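Local coordinates for small ribosomal subunit protein uS8 (Aquifex aeolicus, PDB 3RF2) that probably binds directly to the central domain of 16S rRNA as a primary binding protein and helps coordinate assembly of the 30S platform, at residues Val133-Ile139 with Ile164-Trp168; Thr129-Val133 with Asp151-Arg155. All blocks are in the same frame, centred on the assembly; numbering follows the deposited sequence.

Contact 1. Residues Val133-Ile139 with Ile164-Trp168; sequences VKRGLGI and IAFVW
Lys134 lies across one face of the Trp168 indole. Beyond CB, chi1 (-60°) sets CG beside the backbone N, over the near end of the ring system, 3.5 Å from Trp168 CG. The bend at chi2 (-69°) then carries CD past the CD1-NE1 side at a longer distance. CE comes closest: it lies 3.2 Å from Trp168 CE2, a CH-pi contact over the five-membered ring. NZ goes a little further and makes an off-centre cation-pi contact, 4.3 Å from the centroid of that ring. An alanine in place of Trp168 would probably leave the Lys134 chain without its flat support and free to swing.

Val133 does similar work on Phe166. Its CG2 sits almost exactly over the middle of the phenyl ring, 3.5 Å from the centroid, while CG1 lies near Phe166 CD2 and Val167 O.

Next to these side chains the backbones pair. Ile139 N bonds to Val167 O and Val167 N to Ile139 O, each at 2.7 Å and nearly straight. This is an antiparallel hydrogen-bonded pair. Gly138 packs tightly here, with CA 3.3 Å from Val167 O; a CB would clash there.

Strand 139-144 thus begins alongside the end of strand 161-167, which pairs with strand 113-115 as well. Val133 and Phe166 meet Ala140 on one sheet face. Ile139 and Val167 both reach Phe45, just after helix 31-43.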
ATOM      1  N   VAL A 133       8.948   4.453  15.075  1.00 26.33           N
ATOM      2  CA  VAL A 133       7.671   5.117  14.867  1.00 25.31           C
ATOM      3  C   VAL A 133       6.720   4.804  16.026  1.00 26.19           C
ATOM      4  O   VAL A 133       6.566   3.646  16.407  1.00 24.37           O
ATOM      5  CB  VAL A 133       7.072   4.658  13.530  1.00 26.63           C
ATOM      6  CG1 VAL A 133       5.745   5.329  13.273  1.00 22.36           C
ATOM      7  CG2 VAL A 133       8.044   4.973  12.408  1.00 30.58           C
ATOM      8  N   LYS A 134       6.095   5.830  16.596  1.00 31.04           N
ATOM      9  CA  LYS A 134       5.208   5.660  17.765  1.00 29.39           C
ATOM     10  C   LYS A 134       5.807   4.748  18.846  1.00 32.23           C
ATOM     11  O   LYS A 134       5.197   3.742  19.230  1.00 31.85           O
ATOM     12  CB  LYS A 134       3.841   5.089  17.357  1.00 32.23           C
ATOM     13  CG  LYS A 134       3.049   5.926  16.386  1.00 39.34           C
ATOM     14  CD  LYS A 134       2.554   7.207  17.005  1.00 43.35           C
ATOM     15  CE  LYS A 134       2.139   8.190  15.913  1.00 48.47           C
ATOM     16  NZ  LYS A 134       1.879   9.562  16.432  1.00 48.97           N
ATOM     17  N   ARG A 135       7.010   5.074  19.299  1.00 33.20           N
ATOM     18  CA  ARG A 135       7.684   4.307  20.342  1.00 37.80           C
ATOM     19  C   ARG A 135       7.985   2.866  19.952  1.00 39.78           C
ATOM     20  O   ARG A 135       8.225   2.025  20.815  1.00 46.67           O
ATOM     21  CB  ARG A 135       6.875   4.336  21.637  1.00 42.93           C
ATOM     22  CG  ARG A 135       6.544   5.737  22.126  1.00 51.44           C
ATOM     23  CD  ARG A 135       6.358   5.734  23.635  1.00 60.85           C
ATOM     24  NE  ARG A 135       5.977   7.047  24.153  1.00 69.99           N
ATOM     25  CZ  ARG A 135       4.791   7.330  24.687  1.00 75.60           C
ATOM     26  NH1 ARG A 135       3.857   6.389  24.779  1.00 75.90           N
ATOM     27  NH2 ARG A 135       4.540   8.554  25.138  1.00 77.17           N
ATOM     28  N   GLY A 136       7.974   2.584  18.654  1.00 36.23           N
ATOM     29  CA  GLY A 136       8.243   1.246  18.158  1.00 34.76           C
ATOM     30  C   GLY A 136       6.995   0.388  18.006  1.00 36.60           C
ATOM     31  O   GLY A 136       7.088  -0.799  17.691  1.00 38.98           O
ATOM     32  N   LEU A 137       5.832   0.988  18.239  1.00 34.05           N
ATOM     33  CA  LEU A 137       4.550   0.326  18.021  1.00 33.98           C
ATOM     34  C   LEU A 137       4.052   0.487  16.599  1.00 34.65           C
ATOM     35  O   LEU A 137       3.195  -0.279  16.157  1.00 32.91           O
ATOM     36  CB  LEU A 137       3.490   0.884  18.969  1.00 41.25           C
ATOM     37  CG  LEU A 137       3.673   0.530  20.445  1.00 46.68           C
ATOM     38  CD1 LEU A 137       2.378   0.748  21.214  1.00 49.59           C
ATOM     39  CD2 LEU A 137       4.116  -0.906  20.555  1.00 45.28           C
ATOM     40  N   GLY A 138       4.566   1.502  15.899  1.00 29.69           N
ATOM     41  CA  GLY A 138       4.300   1.685  14.485  1.00 25.21           C
ATOM     42  C   GLY A 138       5.505   1.211  13.687  1.00 28.43           C
ATOM     43  O   GLY A 138       6.432   0.612  14.236  1.00 27.80           O
ATOM     44  N   ILE A 139       5.507   1.466  12.388  1.00 25.18           N
ATOM     45  CA  ILE A 139       6.650   1.087  11.573  1.00 23.60           C
ATOM     46  C   ILE A 139       7.062   2.188  10.634  1.00 23.31           C
ATOM     47  O   ILE A 139       6.246   3.009  10.217  1.00 23.53           O
ATOM     48  CB  ILE A 139       6.356  -0.134  10.689  1.00 28.15           C
ATOM     49  CG1 ILE A 139       5.266   0.185   9.671  1.00 26.51           C
ATOM     50  CG2 ILE A 139       5.975  -1.356  11.531  1.00 32.18           C
ATOM     51  CD1 ILE A 139       4.963  -0.998   8.725  1.00 27.87           C
ATOM     52  N   ILE A 164      10.668   5.588   3.309  1.00 29.10           N
ATOM     53  CA  ILE A 164       9.522   5.841   2.450  1.00 30.45           C
ATOM     54  C   ILE A 164       8.304   6.328   3.213  1.00 33.19           C
ATOM     55  O   ILE A 164       7.579   7.195   2.719  1.00 35.00           O
ATOM     56  CB  ILE A 164       9.141   4.585   1.628  1.00 33.30           C
ATOM     57  CG1 ILE A 164      10.317   4.134   0.771  1.00 37.50           C
ATOM     58  CG2 ILE A 164       7.943   4.873   0.740  1.00 31.79           C
ATOM     59  CD1 ILE A 164      10.034   2.875  -0.003  1.00 41.64           C
ATOM     60  N   ALA A 165       8.071   5.780   4.412  1.00 28.34           N
ATOM     61  CA  ALA A 165       6.807   6.057   5.093  1.00 23.32           C
ATOM     62  C   ALA A 165       6.802   5.687   6.575  1.00 24.86           C
ATOM     63  O   ALA A 165       7.547   4.816   7.012  1.00 25.71           O
ATOM     64  CB  ALA A 165       5.667   5.295   4.369  1.00 21.14           C
ATOM     65  N   PHE A 166       5.925   6.343   7.326  1.00 21.74           N
ATOM     66  CA  PHE A 166       5.576   5.936   8.683  1.00 22.67           C
ATOM     67  C   PHE A 166       4.169   5.356   8.663  1.00 22.66           C
ATOM     68  O   PHE A 166       3.283   5.901   8.028  1.00 24.88           O
ATOM     69  CB  PHE A 166       5.579   7.137   9.629  1.00 23.99           C
ATOM     70  CG  PHE A 166       6.947   7.561  10.080  1.00 25.24           C
ATOM     71  CD1 PHE A 166       8.083   7.101   9.437  1.00 26.68           C
ATOM     72  CD2 PHE A 166       7.094   8.405  11.177  1.00 29.57           C
ATOM     73  CE1 PHE A 166       9.347   7.480   9.871  1.00 31.72           C
ATOM     74  CE2 PHE A 166       8.348   8.792  11.610  1.00 32.64           C
ATOM     75  CZ  PHE A 166       9.479   8.327  10.951  1.00 32.99           C
ATOM     76  N   VAL A 167       3.960   4.254   9.371  1.00 20.49           N
ATOM     77  CA  VAL A 167       2.637   3.655   9.437  1.00 24.59           C
ATOM     78  C   VAL A 167       2.368   3.278  10.870  1.00 27.28           C
ATOM     79  O   VAL A 167       3.263   2.761  11.547  1.00 29.42           O
ATOM     80  CB  VAL A 167       2.559   2.384   8.592  1.00 29.09           C
ATOM     81  CG1 VAL A 167       1.095   1.872   8.499  1.00 21.68           C
ATOM     82  CG2 VAL A 167       3.163   2.613   7.228  1.00 30.05           C
ATOM     83  N   TRP A 168       1.146   3.507  11.341  1.00 26.78           N
ATOM     84  CA  TRP A 168       0.782   3.077  12.695  1.00 29.65           C
ATOM     85  C   TRP A 168      -0.723   2.882  12.878  1.00 32.91           C
ATOM     86  O   TRP A 168      -1.493   3.104  11.936  1.00 36.66           O
ATOM     87  CB  TRP A 168       1.346   4.049  13.743  1.00 32.65           C
ATOM     88  CG  TRP A 168       0.701   5.415  13.775  1.00 33.56           C
ATOM     89  CD1 TRP A 168      -0.311   5.822  14.603  1.00 33.87           C
ATOM     90  CD2 TRP A 168       1.048   6.557  12.979  1.00 30.08           C
ATOM     91  NE1 TRP A 168      -0.616   7.143  14.369  1.00 30.27           N
ATOM     92  CE2 TRP A 168       0.197   7.618  13.374  1.00 28.84           C
ATOM     93  CE3 TRP A 168       1.991   6.791  11.971  1.00 29.73           C
ATOM     94  CZ2 TRP A 168       0.249   8.881  12.790  1.00 29.90           C
ATOM     95  CZ3 TRP A 168       2.048   8.057  11.383  1.00 30.82           C
ATOM     96  CH2 TRP A 168       1.177   9.080  11.791  1.00 31.64           C
TER

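Contact 2. Residues Thr129-Val133 with Asp151-Arg155; sequences TMPYV and DHEAR. With SO4 (sulfate ion), chain C.
Tyr132 and Arg155 stack. The guanidinium lies flat on one face of the phenol ring, with centres 3.3 Å apart and planes at 13°, so this is also a cation-pi contact. Met130 CG covers the other face of the guanidinium, 3.9 Å from Arg155 NE. The group is therefore sandwiched between two side chains of the loop.

Its edge is held by polar atoms. Arg155 NH2 gives a hydrogen bond to Met130 O at 3.2 Å, from above the carbonyl plane, and NE adds a weak one to the same oxygen. On the helix side, NH1 and NH2 both grip Asp151 OD2, with NH2 at 3.0 Å in a salt bridge. These bonds are likely to fix the rotation of the guanidinium against the ring.

Met130 fills the apolar part. Its chain bends at chi2 and chi3, which turns the methyl CE toward Ala154 CB, 3.8 Å away.

The second shell positions Asp151. Its OD1 accepts from Ala140 N of strand 139-144. Its OD2 also accepts a hydrogen bond from a water, 2.7 Å away, and that water accepts from Val133 N. One carboxylate thus links the helix, the strand and the loop. Further out, Thr129 OG1 bonds to a sulfate, probably from the crystallisation liquor, which Arg128 NE also holds.

Met130 and Ala154 both pack on Val142 of strand 139-144. An arginine-tyrosine cation-pi stack, backed by a salt bridge within one helical turn, thus joins helix 151-156 to the loop before strand 139-144 in the C-terminal part of the S8 fold.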
ATOM      1  N   THR A 129      21.126   5.529  12.637  1.00 32.16           N
ATOM      2  CA  THR A 129      20.044   6.497  12.799  1.00 32.10           C
ATOM      3  C   THR A 129      18.719   6.023  12.200  1.00 34.17           C
ATOM      4  O   THR A 129      17.990   6.802  11.597  1.00 34.95           O
ATOM      5  CB  THR A 129      20.405   7.857  12.187  1.00 33.19           C
ATOM      6  OG1 THR A 129      20.749   7.685  10.806  1.00 39.67           O
ATOM      7  CG2 THR A 129      21.590   8.478  12.922  1.00 30.34           C
ATOM      8  N   MET A 130      18.401   4.752  12.393  1.00 36.25           N
ATOM      9  CA  MET A 130      17.159   4.205  11.872  1.00 36.06           C
ATOM     10  C   MET A 130      16.043   4.529  12.857  1.00 32.55           C
ATOM     11  O   MET A 130      16.060   4.070  13.990  1.00 32.94           O
ATOM     12  CB  MET A 130      17.309   2.696  11.662  1.00 33.60           C
ATOM     13  CG  MET A 130      16.046   1.970  11.235  1.00 35.90           C
ATOM     14  SD  MET A 130      15.682   2.244   9.491  1.00 35.40           S
ATOM     15  CE  MET A 130      17.325   2.120   8.807  1.00 36.75           C
ATOM     16  N   PRO A 131      15.055   5.314  12.417  1.00 29.00           N
ATOM     17  CA  PRO A 131      14.028   5.868  13.310  1.00 24.82           C
ATOM     18  C   PRO A 131      13.018   4.827  13.770  1.00 26.55           C
ATOM     19  O   PRO A 131      12.759   3.853  13.049  1.00 28.62           O
ATOM     20  CB  PRO A 131      13.319   6.900  12.425  1.00 22.36           C
ATOM     21  CG  PRO A 131      13.464   6.337  11.043  1.00 24.65           C
ATOM     22  CD  PRO A 131      14.798   5.641  11.003  1.00 26.28           C
ATOM     23  N   TYR A 132      12.472   5.038  14.962  1.00 21.85           N
ATOM     24  CA  TYR A 132      11.329   4.286  15.454  1.00 21.25           C
ATOM     25  C   TYR A 132      10.088   5.130  15.198  1.00 24.54           C
ATOM     26  O   TYR A 132      10.161   6.375  15.131  1.00 19.72           O
ATOM     27  CB  TYR A 132      11.448   4.005  16.955  1.00 24.56           C
ATOM     28  CG  TYR A 132      12.469   2.951  17.315  1.00 27.01           C
ATOM     29  CD1 TYR A 132      12.071   1.680  17.672  1.00 30.43           C
ATOM     30  CD2 TYR A 132      13.825   3.227  17.288  1.00 27.54           C
ATOM     31  CE1 TYR A 132      12.987   0.707  17.992  1.00 31.68           C
ATOM     32  CE2 TYR A 132      14.754   2.254  17.612  1.00 28.39           C
ATOM     33  CZ  TYR A 132      14.325   0.995  17.970  1.00 29.57           C
ATOM     34  OH  TYR A 132      15.232   0.006  18.304  1.00 31.77           O
ATOM     35  N   VAL A 133       8.948   4.453  15.075  1.00 26.33           N
ATOM     36  CA  VAL A 133       7.671   5.117  14.867  1.00 25.31           C
ATOM     37  C   VAL A 133       6.720   4.804  16.026  1.00 26.19           C
ATOM     38  O   VAL A 133       6.566   3.646  16.407  1.00 24.37           O
ATOM     39  CB  VAL A 133       7.072   4.658  13.530  1.00 26.63           C
ATOM     40  CG1 VAL A 133       5.745   5.329  13.273  1.00 22.36           C
ATOM     41  CG2 VAL A 133       8.044   4.973  12.408  1.00 30.58           C
ATOM     42  N   ASP A 151      11.556  -0.925   9.760  1.00 28.78           N
ATOM     43  CA  ASP A 151      12.685  -0.393  10.491  1.00 25.29           C
ATOM     44  C   ASP A 151      13.246  -1.505  11.357  1.00 29.41           C
ATOM     45  O   ASP A 151      14.451  -1.703  11.418  1.00 30.53           O
ATOM     46  CB  ASP A 151      12.284   0.824  11.330  1.00 25.50           C
ATOM     47  CG  ASP A 151      11.080   0.538  12.232  1.00 30.23           C
ATOM     48  OD1 ASP A 151       9.992   0.240  11.699  1.00 28.47           O
ATOM     49  OD2 ASP A 151      11.227   0.613  13.461  1.00 29.16           O
ATOM     50  N   HIS A 152      12.365  -2.259  11.999  1.00 35.06           N
ATOM     51  CA  HIS A 152      12.804  -3.374  12.824  1.00 37.12           C
ATOM     52  C   HIS A 152      13.728  -4.310  12.048  1.00 40.71           C
ATOM     53  O   HIS A 152      14.776  -4.720  12.547  1.00 41.76           O
ATOM     54  CB  HIS A 152      11.608  -4.139  13.402  1.00 37.59           C
ATOM     55  CG  HIS A 152      11.997  -5.315  14.242  1.00 47.87           C
ATOM     56  ND1 HIS A 152      12.228  -6.570  13.713  1.00 52.96           N
ATOM     57  CD2 HIS A 152      12.211  -5.432  15.577  1.00 49.37           C
ATOM     58  CE1 HIS A 152      12.565  -7.402  14.680  1.00 53.12           C
ATOM     59  NE2 HIS A 152      12.562  -6.734  15.824  1.00 51.09           N
ATOM     60  N   GLU A 153      13.353  -4.646  10.823  1.00 43.97           N
ATOM     61  CA  GLU A 153      14.172  -5.564  10.038  1.00 44.35           C
ATOM     62  C   GLU A 153      15.464  -4.903   9.565  1.00 40.35           C
ATOM     63  O   GLU A 153      16.531  -5.517   9.606  1.00 40.70           O
ATOM     64  CB  GLU A 153      13.374  -6.148   8.872  1.00 50.89           C
ATOM     65  CG  GLU A 153      12.233  -7.036   9.342  1.00 56.22           C
ATOM     66  CD  GLU A 153      11.244  -7.383   8.246  1.00 63.78           C
ATOM     67  OE1 GLU A 153      11.034  -6.556   7.323  1.00 61.73           O
ATOM     68  OE2 GLU A 153      10.671  -8.494   8.317  1.00 69.49           O
ATOM     69  N   ALA A 154      15.374  -3.652   9.124  1.00 37.23           N
ATOM     70  CA  ALA A 154      16.572  -2.925   8.718  1.00 37.97           C
ATOM     71  C   ALA A 154      17.584  -2.935   9.858  1.00 39.34           C
ATOM     72  O   ALA A 154      18.763  -3.209   9.638  1.00 44.22           O
ATOM     73  CB  ALA A 154      16.234  -1.497   8.308  1.00 35.10           C
ATOM     74  N   ARG A 155      17.125  -2.656  11.076  1.00 36.66           N
ATOM     75  CA  ARG A 155      18.016  -2.680  12.236  1.00 38.46           C
ATOM     76  C   ARG A 155      18.632  -4.061  12.421  1.00 46.90           C
ATOM     77  O   ARG A 155      19.851  -4.195  12.566  1.00 49.29           O
ATOM     78  CB  ARG A 155      17.301  -2.244  13.523  1.00 37.29           C
ATOM     79  CG  ARG A 155      17.299  -0.733  13.761  1.00 35.77           C
ATOM     80  CD  ARG A 155      16.605  -0.375  15.064  1.00 37.74           C
ATOM     81  NE  ARG A 155      15.754   0.789  14.888  1.00 39.51           N
ATOM     82  CZ  ARG A 155      14.437   0.737  14.715  1.00 40.62           C
ATOM     83  NH1 ARG A 155      13.801  -0.432  14.717  1.00 39.76           N
ATOM     84  NH2 ARG A 155      13.753   1.863  14.546  1.00 38.70           N
TER
HETATM   85  S   SO4 C 170      24.572   6.855  10.034  1.00 74.64           S
HETATM   86  O1  SO4 C 170      25.109   5.669  10.703  1.00 68.75           O
HETATM   87  O2  SO4 C 170      24.806   6.784   8.592  1.00 76.22           O
HETATM   88  O3  SO4 C 170      25.183   8.076  10.556  1.00 74.07           O
HETATM   89  O4  SO4 C 170      23.135   6.940  10.273  1.00 77.68           O
HETATM   90  O   HOH W   1       9.181   1.444  15.053  1.00 27.74           O

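How the contacts relate
Val133 belongs to both contacts, and their centres lie about 9 Å apart. Both use the loop between strands 124-125 and 139-144. Contact 1 joins its later part to strand 161-167, and contact 2 its earlier part to helix 151-156. The two also touch directly, where Ile139 packs on Asp151. Contact 1 is mostly buried and rests on strand pairing and apolar packing, with its one lysine at the exposed margin. Contact 2 is only partly buried and relies on charge, a carbonyl and a water. A cation meets an aromatic in each, but a lysine chain lies over indole in one and a planar guanidinium over phenol in the other.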